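Local coordinates for protein L-Ala-D/L-Glu Epimerase (Escherichia coli, PDB 1JPD) that belongs to the enolase superfamily, pairing an N-terminal domain of the mandelate racemase and muconate lactonizing enzyme type with a TIM-barrel-like C-terminal domain, at residues 31-36 with 63-68; 194-199 with 221-226. One frame throughout, in Å; residues are numbered along the deposited sequence.

Overall arrangement
From the N terminus the chain builds a small antiparallel sheet, with strand 29-39 in the middle between 6-15 and 42-48. It then turns into helix 58-66, which comes back over the sheet and closes contact 1 across 26 intervening residues. Further helices lead to the barrel, where parallel strands and helices mostly alternate. There helix 189-198 precedes strand 203-205, and the helix-free connection to strand 225-227 returns to the helix, closing contact 2 over 21 residues. The contacts follow in series, neither nested nor crossed. Their centres are about 40 Å apart, on opposite sides of the chain's centre: contact 1 joins helix to sheet in the N-terminal domain, contact 2 helix to loop in the barrel.

Contact 1. Residues 31-36 with 63-68; sequences RVVVVE and AQIMSV
V35 in segment 31-36 of strand 29-39 and I65 on the helix of 63-68 bring the two backbones nearest, their CA atoms 8.6 Å apart. That spacing keeps the main chains from touching and gives the meeting to side chains alone. V33 and V35, two apart on an extended strand, both point their side chains, from the first bond, toward the helix, while V34 between them faces away. I65 answers with its longer arm: CG1 lies anti to the carbonyl carbon (chi1 -59°) and chi2 is extended, which carries CD1 out to the strand. I65 CD1 meets V35 CG2 at 3.4 Å and V33 CG1 at 4.0 Å, so one isoleucine tip serves two valines. I65 CG2, the shorter branch, adds a second touch on V35 CG2 at 3.9 Å. Branched valines suit an extended strand, and the reach of isoleucine suits a helix set back from a sheet; all three are buried and the contact is wholly apolar. This is helix-on-sheet packing within the N-terminal domain. Strand 29-39 is hydrogen-bonded to 6-15 and 42-48, I65 also touches V9 of strand 6-15, and L94 of helix 89-104 packs against both V35 and I65.

Contact 2. Residues 194-199 with 221-226; sequences QLLADL and HPLPIC
P222 packs beside the helix of 194-199, where Q194 and A197, three residues apart and so nearly one turn, both touch it, A197 through its methyl and Q194 through its amide end and backbone N. Q194 shows how a polar residue can join such packing. Its CB sets out away from the loop, and CG stands anti to the backbone N (chi1 -164°). The bend at chi2 (56°) then brings the amide end back across the proline. Q194 CD lies 4.0 Å from P222 CB, with OE1 of Q194 at 3.5 Å and its NE2 at 4.1 Å from the same carbon. The amide thus lies against an aliphatic ring carbon, a van der Waals contact suited to an exposed residue at the edge. The helix backbone takes part as well: P222 CG lies 3.6 Å from Q194 N. A197 has only a methyl, which lets the loop come close; A197 CB meets P222 CB at 3.9 Å and P222 O at 3.8 Å. Proline supplies a compact, rigid apolar surface for both residues. L223 extends CD1 to L196 CB at 3.8 Å, and these two leucines form the buried part of the contact, while P222, A197 and Q194 lie nearer its edge. The loop here leads into strand 225-227 of the barrel. C193 of helix 189-198 touches P222 and L223, while V201 and L204, the latter on strand 203-205, pack against both L196 and L223. L196 also touches M164 of helix 160-170, tying the helix to its neighbour in the barrel's outer layer.

Contact 1. Residues 31-36 with 63-68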
# COMPACT_ATOMS: atom_id res chain seq x y z
N ARG A 31 1.93 -6.83 13.15
CA ARG A 31 3.06 -7.73 13.16
C ARG A 31 3.95 -7.61 11.95
O ARG A 31 3.51 -7.83 10.82
CB ARG A 31 2.56 -9.16 13.32
CG ARG A 31 1.92 -9.39 14.67
CD ARG A 31 1.60 -10.84 14.95
NE ARG A 31 1.51 -11.05 16.39
CZ ARG A 31 2.53 -11.40 17.17
NH1 ARG A 31 3.73 -11.59 16.64
NH2 ARG A 31 2.36 -11.53 18.48
N VAL A 32 5.22 -7.26 12.18
CA VAL A 32 6.17 -7.10 11.08
C VAL A 32 7.42 -7.94 11.27
O VAL A 32 7.80 -8.28 12.38
CB VAL A 32 6.61 -5.62 10.93
CG1 VAL A 32 5.40 -4.72 10.81
CG2 VAL A 32 7.48 -5.21 12.11
N VAL A 33 8.06 -8.27 10.16
CA VAL A 33 9.29 -9.04 10.19
C VAL A 33 10.40 -8.15 9.64
O VAL A 33 10.27 -7.58 8.55
CB VAL A 33 9.18 -10.32 9.34
CG1 VAL A 33 10.54 -10.98 9.24
CG2 VAL A 33 8.18 -11.28 9.97
N VAL A 34 11.49 -8.04 10.39
CA VAL A 34 12.60 -7.20 9.97
C VAL A 34 13.81 -8.03 9.54
O VAL A 34 14.10 -9.07 10.13
CB VAL A 34 13.05 -6.25 11.09
CG1 VAL A 34 14.11 -5.30 10.56
CG2 VAL A 34 11.87 -5.49 11.66
N VAL A 35 14.50 -7.54 8.52
CA VAL A 35 15.70 -8.20 8.03
C VAL A 35 16.82 -7.19 7.92
O VAL A 35 16.73 -6.20 7.18
CB VAL A 35 15.50 -8.84 6.65
CG1 VAL A 35 16.86 -9.27 6.08
CG2 VAL A 35 14.56 -10.03 6.77
N GLU A 36 17.89 -7.43 8.67
CA GLU A 36 19.04 -6.55 8.66
C GLU A 36 20.21 -7.23 7.95
O GLU A 36 20.62 -8.32 8.33
CB GLU A 36 19.41 -6.19 10.10
CG GLU A 36 20.64 -5.33 10.24
CD GLU A 36 20.75 -4.72 11.63
OE1 GLU A 36 21.89 -4.49 12.08
OE2 GLU A 36 19.70 -4.45 12.26
N ALA A 63 10.35 -18.29 7.75
CA ALA A 63 10.85 -19.53 7.17
C ALA A 63 11.34 -19.28 5.74
O ALA A 63 12.41 -19.76 5.36
CB ALA A 63 9.76 -20.59 7.18
N GLN A 64 10.58 -18.53 4.95
CA GLN A 64 10.97 -18.25 3.57
C GLN A 64 12.28 -17.47 3.52
O GLN A 64 13.12 -17.72 2.65
CB GLN A 64 9.90 -17.45 2.83
CG GLN A 64 8.55 -18.12 2.70
CD GLN A 64 7.59 -17.29 1.87
OE1 GLN A 64 7.79 -17.10 0.67
NE2 GLN A 64 6.54 -16.79 2.50
N ILE A 65 12.45 -16.53 4.44
CA ILE A 65 13.67 -15.72 4.45
C ILE A 65 14.88 -16.58 4.81
O ILE A 65 15.91 -16.54 4.11
CB ILE A 65 13.55 -14.51 5.43
CG1 ILE A 65 12.37 -13.62 5.02
CG2 ILE A 65 14.84 -13.68 5.41
CD1 ILE A 65 12.21 -12.36 5.83
N MET A 66 14.76 -17.37 5.88
CA MET A 66 15.86 -18.24 6.31
C MET A 66 16.27 -19.10 5.12
O MET A 66 17.44 -19.20 4.79
CB MET A 66 15.43 -19.16 7.45
CG MET A 66 14.93 -18.46 8.71
SD MET A 66 15.96 -17.09 9.24
CE MET A 66 17.59 -17.85 9.26
N SER A 67 15.27 -19.71 4.49
CA SER A 67 15.50 -20.59 3.35
C SER A 67 16.47 -19.98 2.34
O SER A 67 17.05 -20.71 1.53
CB SER A 67 14.19 -20.89 2.64
OG SER A 67 13.95 -19.94 1.61
N VAL A 68 16.63 -18.67 2.36
CA VAL A 68 17.52 -18.06 1.39
C VAL A 68 18.67 -17.27 2.04
O VAL A 68 19.39 -16.52 1.37
CB VAL A 68 16.72 -17.16 0.41
CG1 VAL A 68 16.33 -15.85 1.08
CG2 VAL A 68 17.52 -16.93 -0.85

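Contact 2. Residues 194-199 with 221-226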
# COMPACT_ATOMS: atom_id res chain seq x y z
N GLN A 194 -22.75 4.83 -10.15
CA GLN A 194 -23.36 6.02 -10.72
C GLN A 194 -23.61 7.08 -9.66
O GLN A 194 -23.44 8.27 -9.92
CB GLN A 194 -24.68 5.67 -11.42
CG GLN A 194 -25.13 6.79 -12.35
CD GLN A 194 -24.06 7.15 -13.37
OE1 GLN A 194 -23.68 6.31 -14.20
NE2 GLN A 194 -23.57 8.38 -13.32
N LEU A 195 -24.01 6.66 -8.46
CA LEU A 195 -24.23 7.60 -7.37
C LEU A 195 -22.91 8.21 -6.93
O LEU A 195 -22.84 9.40 -6.65
CB LEU A 195 -24.86 6.89 -6.17
CG LEU A 195 -24.91 7.80 -4.95
CD1 LEU A 195 -25.75 9.04 -5.28
CD2 LEU A 195 -25.49 7.06 -3.76
N LEU A 196 -21.86 7.40 -6.85
CA LEU A 196 -20.55 7.92 -6.46
C LEU A 196 -20.12 8.97 -7.46
O LEU A 196 -19.52 9.98 -7.10
CB LEU A 196 -19.51 6.79 -6.39
CG LEU A 196 -19.79 5.73 -5.32
CD1 LEU A 196 -18.62 4.75 -5.23
CD2 LEU A 196 -20.02 6.43 -3.97
N ALA A 197 -20.45 8.74 -8.73
CA ALA A 197 -20.11 9.69 -9.78
C ALA A 197 -20.93 10.98 -9.61
O ALA A 197 -20.40 12.07 -9.77
CB ALA A 197 -20.35 9.08 -11.15
N ASP A 198 -22.22 10.85 -9.27
CA ASP A 198 -23.04 12.04 -9.08
C ASP A 198 -22.47 12.93 -7.97
O ASP A 198 -22.70 14.14 -7.96
CB ASP A 198 -24.50 11.69 -8.71
CG ASP A 198 -25.24 10.98 -9.83
OD1 ASP A 198 -24.87 11.12 -11.01
OD2 ASP A 198 -26.24 10.29 -9.52
N LEU A 199 -21.74 12.32 -7.03
CA LEU A 199 -21.16 13.03 -5.89
C LEU A 199 -19.71 13.42 -6.10
O LEU A 199 -19.04 13.92 -5.17
CB LEU A 199 -21.29 12.17 -4.63
CG LEU A 199 -22.74 11.88 -4.23
CD1 LEU A 199 -22.79 11.02 -2.97
CD2 LEU A 199 -23.47 13.19 -4.00
N HIS A 221 -17.94 1.87 -16.57
CA HIS A 221 -17.63 2.49 -15.28
C HIS A 221 -17.81 3.99 -15.27
O HIS A 221 -17.21 4.71 -16.07
CB HIS A 221 -16.19 2.13 -14.87
CG HIS A 221 -15.95 0.66 -14.74
ND1 HIS A 221 -14.70 0.14 -14.46
CD2 HIS A 221 -16.79 -0.40 -14.84
CE1 HIS A 221 -14.79 -1.18 -14.41
NE2 HIS A 221 -16.04 -1.53 -14.63
N PRO A 222 -18.67 4.50 -14.37
CA PRO A 222 -18.92 5.94 -14.26
C PRO A 222 -17.78 6.68 -13.56
O PRO A 222 -17.70 7.91 -13.63
CB PRO A 222 -20.24 6.00 -13.49
CG PRO A 222 -20.19 4.79 -12.64
CD PRO A 222 -19.66 3.74 -13.59
N LEU A 223 -16.92 5.94 -12.86
CA LEU A 223 -15.77 6.53 -12.18
C LEU A 223 -14.68 5.48 -12.21
O LEU A 223 -14.96 4.30 -12.40
CB LEU A 223 -16.07 6.90 -10.72
CG LEU A 223 -16.16 5.80 -9.66
CD1 LEU A 223 -16.22 6.44 -8.27
CD2 LEU A 223 -17.38 4.94 -9.91
N PRO A 224 -13.43 5.90 -12.04
CA PRO A 224 -12.35 4.91 -12.06
C PRO A 224 -12.58 3.91 -10.94
O PRO A 224 -13.00 4.28 -9.83
CB PRO A 224 -11.10 5.76 -11.82
CG PRO A 224 -11.50 7.14 -12.30
CD PRO A 224 -12.91 7.25 -11.80
N ILE A 225 -12.32 2.63 -11.22
CA ILE A 225 -12.49 1.59 -10.22
C ILE A 225 -11.12 0.94 -10.03
O ILE A 225 -10.51 0.45 -10.98
CB ILE A 225 -13.57 0.56 -10.66
CG1 ILE A 225 -14.92 1.27 -10.77
CG2 ILE A 225 -13.66 -0.58 -9.64
CD1 ILE A 225 -16.12 0.34 -10.96
N CYS A 226 -10.63 0.94 -8.79
CA CYS A 226 -9.29 0.41 -8.48
C CYS A 226 -9.19 -1.01 -7.93
O CYS A 226 -9.98 -1.43 -7.10
CB CYS A 226 -8.57 1.35 -7.49
SG CYS A 226 -6.80 1.04 -7.30